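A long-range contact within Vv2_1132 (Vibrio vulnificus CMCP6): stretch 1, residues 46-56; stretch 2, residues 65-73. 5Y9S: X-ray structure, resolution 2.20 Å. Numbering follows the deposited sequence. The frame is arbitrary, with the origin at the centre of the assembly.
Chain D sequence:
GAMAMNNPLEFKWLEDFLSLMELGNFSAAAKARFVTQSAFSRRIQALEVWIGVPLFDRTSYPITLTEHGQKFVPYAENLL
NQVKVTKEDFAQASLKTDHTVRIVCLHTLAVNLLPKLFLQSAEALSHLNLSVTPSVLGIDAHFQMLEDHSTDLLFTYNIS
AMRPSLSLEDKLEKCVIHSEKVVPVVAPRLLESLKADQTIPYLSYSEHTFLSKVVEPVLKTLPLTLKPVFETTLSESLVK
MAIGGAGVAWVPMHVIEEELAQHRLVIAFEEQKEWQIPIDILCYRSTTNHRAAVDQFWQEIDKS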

# COMPACT_ATOMS: atom_id res chain seq x y z
N ALA D 46 -17.79 -9.14 13.88
CA ALA D 46 -17.63 -9.63 12.51
C ALA D 46 -16.19 -9.49 12.03
O ALA D 46 -15.67 -10.38 11.35
CB ALA D 46 -18.57 -8.88 11.57
N LEU D 47 -15.54 -8.37 12.36
CA LEU D 47 -14.13 -8.21 11.99
C LEU D 47 -13.26 -9.28 12.64
O LEU D 47 -12.32 -9.78 12.02
CB LEU D 47 -13.63 -6.82 12.39
CG LEU D 47 -12.12 -6.62 12.28
CD1 LEU D 47 -11.60 -6.82 10.84
CD2 LEU D 47 -11.75 -5.27 12.76
N GLU D 48 -13.56 -9.64 13.89
CA GLU D 48 -12.74 -10.65 14.54
C GLU D 48 -13.03 -12.04 13.97
O GLU D 48 -12.09 -12.81 13.72
CB GLU D 48 -12.95 -10.61 16.07
CG GLU D 48 -12.22 -9.39 16.68
CD GLU D 48 -12.15 -9.37 18.20
OE1 GLU D 48 -11.17 -8.80 18.73
OE2 GLU D 48 -13.05 -9.89 18.88
N VAL D 49 -14.30 -12.36 13.73
CA VAL D 49 -14.66 -13.60 13.04
C VAL D 49 -13.94 -13.70 11.70
O VAL D 49 -13.34 -14.73 11.36
CB VAL D 49 -16.19 -13.69 12.84
CG1 VAL D 49 -16.52 -14.88 11.95
CG2 VAL D 49 -16.90 -13.80 14.19
N TRP D 50 -13.99 -12.62 10.92
CA TRP D 50 -13.38 -12.63 9.60
C TRP D 50 -11.88 -12.88 9.67
O TRP D 50 -11.35 -13.76 8.98
CB TRP D 50 -13.67 -11.31 8.89
CG TRP D 50 -13.11 -11.26 7.51
CD1 TRP D 50 -13.69 -11.76 6.38
CD2 TRP D 50 -11.86 -10.69 7.11
NE1 TRP D 50 -12.89 -11.51 5.29
CE2 TRP D 50 -11.76 -10.85 5.71
CE3 TRP D 50 -10.84 -10.03 7.79
CZ2 TRP D 50 -10.67 -10.40 4.99
CZ3 TRP D 50 -9.76 -9.58 7.07
CH2 TRP D 50 -9.67 -9.78 5.68
N ILE D 51 -11.16 -12.09 10.48
CA ILE D 51 -9.70 -12.25 10.56
C ILE D 51 -9.29 -13.57 11.22
O ILE D 51 -8.15 -14.01 11.03
CB ILE D 51 -9.08 -11.07 11.33
CG1 ILE D 51 -7.58 -10.95 11.00
CG2 ILE D 51 -9.25 -11.32 12.82
CD1 ILE D 51 -7.27 -10.41 9.64
N GLY D 52 -10.15 -14.19 12.02
CA GLY D 52 -9.87 -15.49 12.62
C GLY D 52 -9.29 -15.48 14.03
O GLY D 52 -9.22 -16.55 14.65
N VAL D 53 -8.87 -14.34 14.55
CA VAL D 53 -8.23 -14.26 15.86
C VAL D 53 -8.75 -13.03 16.59
O VAL D 53 -9.23 -12.08 15.96
CB VAL D 53 -6.69 -14.20 15.76
CG1 VAL D 53 -6.14 -15.50 15.22
CG2 VAL D 53 -6.23 -13.03 14.91
N PRO D 54 -8.70 -13.03 17.93
CA PRO D 54 -9.16 -11.85 18.66
C PRO D 54 -8.17 -10.70 18.47
O PRO D 54 -6.96 -10.87 18.60
CB PRO D 54 -9.24 -12.33 20.12
CG PRO D 54 -8.34 -13.54 20.19
CD PRO D 54 -8.34 -14.15 18.83
N LEU D 55 -8.69 -9.54 18.11
CA LEU D 55 -7.83 -8.37 18.00
C LEU D 55 -7.75 -7.61 19.31
O LEU D 55 -6.69 -7.06 19.63
CB LEU D 55 -8.34 -7.47 16.88
CG LEU D 55 -8.36 -8.20 15.54
CD1 LEU D 55 -9.05 -7.38 14.38
CD2 LEU D 55 -6.93 -8.54 15.19
N PHE D 56 -8.83 -7.60 20.08
CA PHE D 56 -8.91 -6.84 21.31
C PHE D 56 -8.95 -7.79 22.49
O PHE D 56 -9.65 -8.81 22.46
CB PHE D 56 -10.13 -5.91 21.31
CG PHE D 56 -10.07 -4.87 20.23
CD1 PHE D 56 -9.38 -3.68 20.43
CD2 PHE D 56 -10.65 -5.10 18.99
CE1 PHE D 56 -9.30 -2.72 19.41
CE2 PHE D 56 -10.58 -4.15 17.98
CZ PHE D 56 -9.91 -2.96 18.20
N LEU D 65 -5.04 -3.90 22.77
CA LEU D 65 -4.92 -4.83 21.65
C LEU D 65 -4.25 -6.12 22.11
O LEU D 65 -3.44 -6.11 23.04
CB LEU D 65 -4.13 -4.19 20.52
CG LEU D 65 -4.61 -2.85 19.96
CD1 LEU D 65 -3.49 -2.30 19.13
CD2 LEU D 65 -5.87 -3.03 19.10
N THR D 66 -4.61 -7.23 21.48
CA THR D 66 -3.87 -8.48 21.65
C THR D 66 -2.56 -8.40 20.85
O THR D 66 -2.31 -7.43 20.13
CB THR D 66 -4.70 -9.67 21.19
OG1 THR D 66 -4.98 -9.55 19.78
CG2 THR D 66 -6.02 -9.75 21.99
N GLU D 67 -1.72 -9.42 20.95
CA GLU D 67 -0.55 -9.48 20.08
C GLU D 67 -0.97 -9.37 18.62
O GLU D 67 -0.38 -8.61 17.85
CB GLU D 67 0.23 -10.78 20.32
CG GLU D 67 -0.68 -12.04 20.15
CD GLU D 67 0.05 -13.36 20.16
OE1 GLU D 67 -0.54 -14.34 20.67
OE2 GLU D 67 1.20 -13.44 19.67
N HIS D 68 -2.04 -10.08 18.24
CA HIS D 68 -2.56 -10.02 16.87
C HIS D 68 -3.04 -8.62 16.51
O HIS D 68 -2.70 -8.10 15.44
CB HIS D 68 -3.69 -11.05 16.70
CG HIS D 68 -3.27 -12.45 17.02
ND1 HIS D 68 -2.25 -13.10 16.35
CD2 HIS D 68 -3.75 -13.34 17.93
CE1 HIS D 68 -2.11 -14.32 16.83
NE2 HIS D 68 -3.01 -14.49 17.79
N GLY D 69 -3.81 -7.97 17.41
CA GLY D 69 -4.27 -6.63 17.12
C GLY D 69 -3.12 -5.68 16.88
O GLY D 69 -3.19 -4.78 16.02
N GLN D 70 -2.01 -5.89 17.58
CA GLN D 70 -0.85 -5.03 17.38
C GLN D 70 -0.25 -5.24 16.01
O GLN D 70 0.07 -4.27 15.32
CB GLN D 70 0.16 -5.26 18.50
CG GLN D 70 -0.19 -4.36 19.66
CD GLN D 70 0.75 -4.49 20.82
OE1 GLN D 70 1.39 -5.53 21.00
NE2 GLN D 70 0.84 -3.44 21.63
N LYS D 71 -0.13 -6.50 15.56
CA LYS D 71 0.27 -6.72 14.18
C LYS D 71 -0.77 -6.24 13.18
O LYS D 71 -0.41 -5.94 12.04
CB LYS D 71 0.55 -8.20 13.93
CG LYS D 71 1.46 -8.85 15.00
CD LYS D 71 2.92 -8.79 14.56
CE LYS D 71 3.76 -9.82 15.33
NZ LYS D 71 3.86 -9.42 16.77
N PHE D 72 -2.05 -6.16 13.56
CA PHE D 72 -3.09 -5.76 12.62
C PHE D 72 -3.07 -4.27 12.32
O PHE D 72 -3.61 -3.84 11.29
CB PHE D 72 -4.47 -6.16 13.16
CG PHE D 72 -5.58 -6.02 12.16
CD1 PHE D 72 -5.78 -6.96 11.15
CD2 PHE D 72 -6.45 -4.93 12.22
CE1 PHE D 72 -6.81 -6.81 10.23
CE2 PHE D 72 -7.48 -4.77 11.27
CZ PHE D 72 -7.66 -5.71 10.29
N VAL D 73 -2.44 -3.46 13.16
CA VAL D 73 -2.50 -2.01 13.02
C VAL D 73 -2.04 -1.58 11.62
O VAL D 73 -2.83 -0.90 10.93
CB VAL D 73 -1.71 -1.30 14.14
CG1 VAL D 73 -1.62 0.17 13.85
CG2 VAL D 73 -2.42 -1.52 15.52

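The most unusual feature of this contact is the double duty of one threonine hydroxyl. Thr 66 sits at the N-cap position, immediately before the helix that begins at Glu 67, and its OG1 accepts a hydrogen bond from Gly 69 N at 3.1 Å, satisfying an amide that has no helical carbonyl to pair with. The same OG1 donates to Pro 54 O at 2.7 Å, so the group that caps the helix also ties it to the other stretch. A hydroxyl suits this place because it can accept and donate at once; here the p rotamer of Thr 66 brings it within reach of both partners. The methyl is used as well, with Thr 66 CG2 lying 3.6 Å from Phe 56 C.

The backbone adds a second link beside the first. Thr 66 N donates to Leu 55 O at 2.8 Å, and the N-H...O angle of 172° makes the bond nearly straight. Leu 55 O is crowded further by two CA-H...O contacts, with Leu 65 CA and Gly 69 CA each 3.5 Å from that oxygen. Glycine fits here for a plain steric reason: an ideal CB on Gly 69 would point toward stretch 1 and stand 2.3 Å from Leu 55 O, a clash. Its absence lets the backbones approach to 4.1 Å between Leu 55 CA and Gly 69 CA. Next to this point Phe 56 and Leu 65 form an antiparallel, non-hydrogen-bonded bridge, their CA atoms 4.5 Å apart. Their side chains diverge at the base, yet the ends meet, Phe 56 CE1 lying 3.5 Å from Leu 65 CD2.

Stretch 1 is braced from within by Glu 48. Its OE1 accepts from Leu 55 N at 2.7 Å and from Phe 56 N at 3.0 Å, so a carboxylate on the first helix holds the amides of Leu 55 and Phe 56, next to the Pro 54 and Leu 55 carbonyls that accept from Thr 66. Between them, Gly 52 ends the first helix with a positive phi of 94°, where a CB would be jammed against the preceding carbonyl oxygen.

The remainder is largely apolar packing around Phe 72, whose CA-to-CB bond points toward stretch 1. Leu 55 begins by pointing away, but its branched end returns: CD1 lies over the face of the Phe 72 ring, 4.3 Å from the ring centroid and 13° off the normal, a CH-pi contact, while Leu 55 CD2 comes within 4.0 Å of Phe 72 CB. From the first helix, Ile 51 CD1 reaches Phe 72 CE1 at 3.7 Å and Leu 47 CD1 reaches Phe 72 CZ at 4.1 Å. A broad flat ring offers surface enough for all three aliphatic chains.

One turn earlier, His 68 presents a ring face to Val 53. Val 53 CG2 is 3.7 Å from His 68 CG and makes an off-centre CH-pi contact, so the imidazole serves here as a flat surface for a compact, branched side chain.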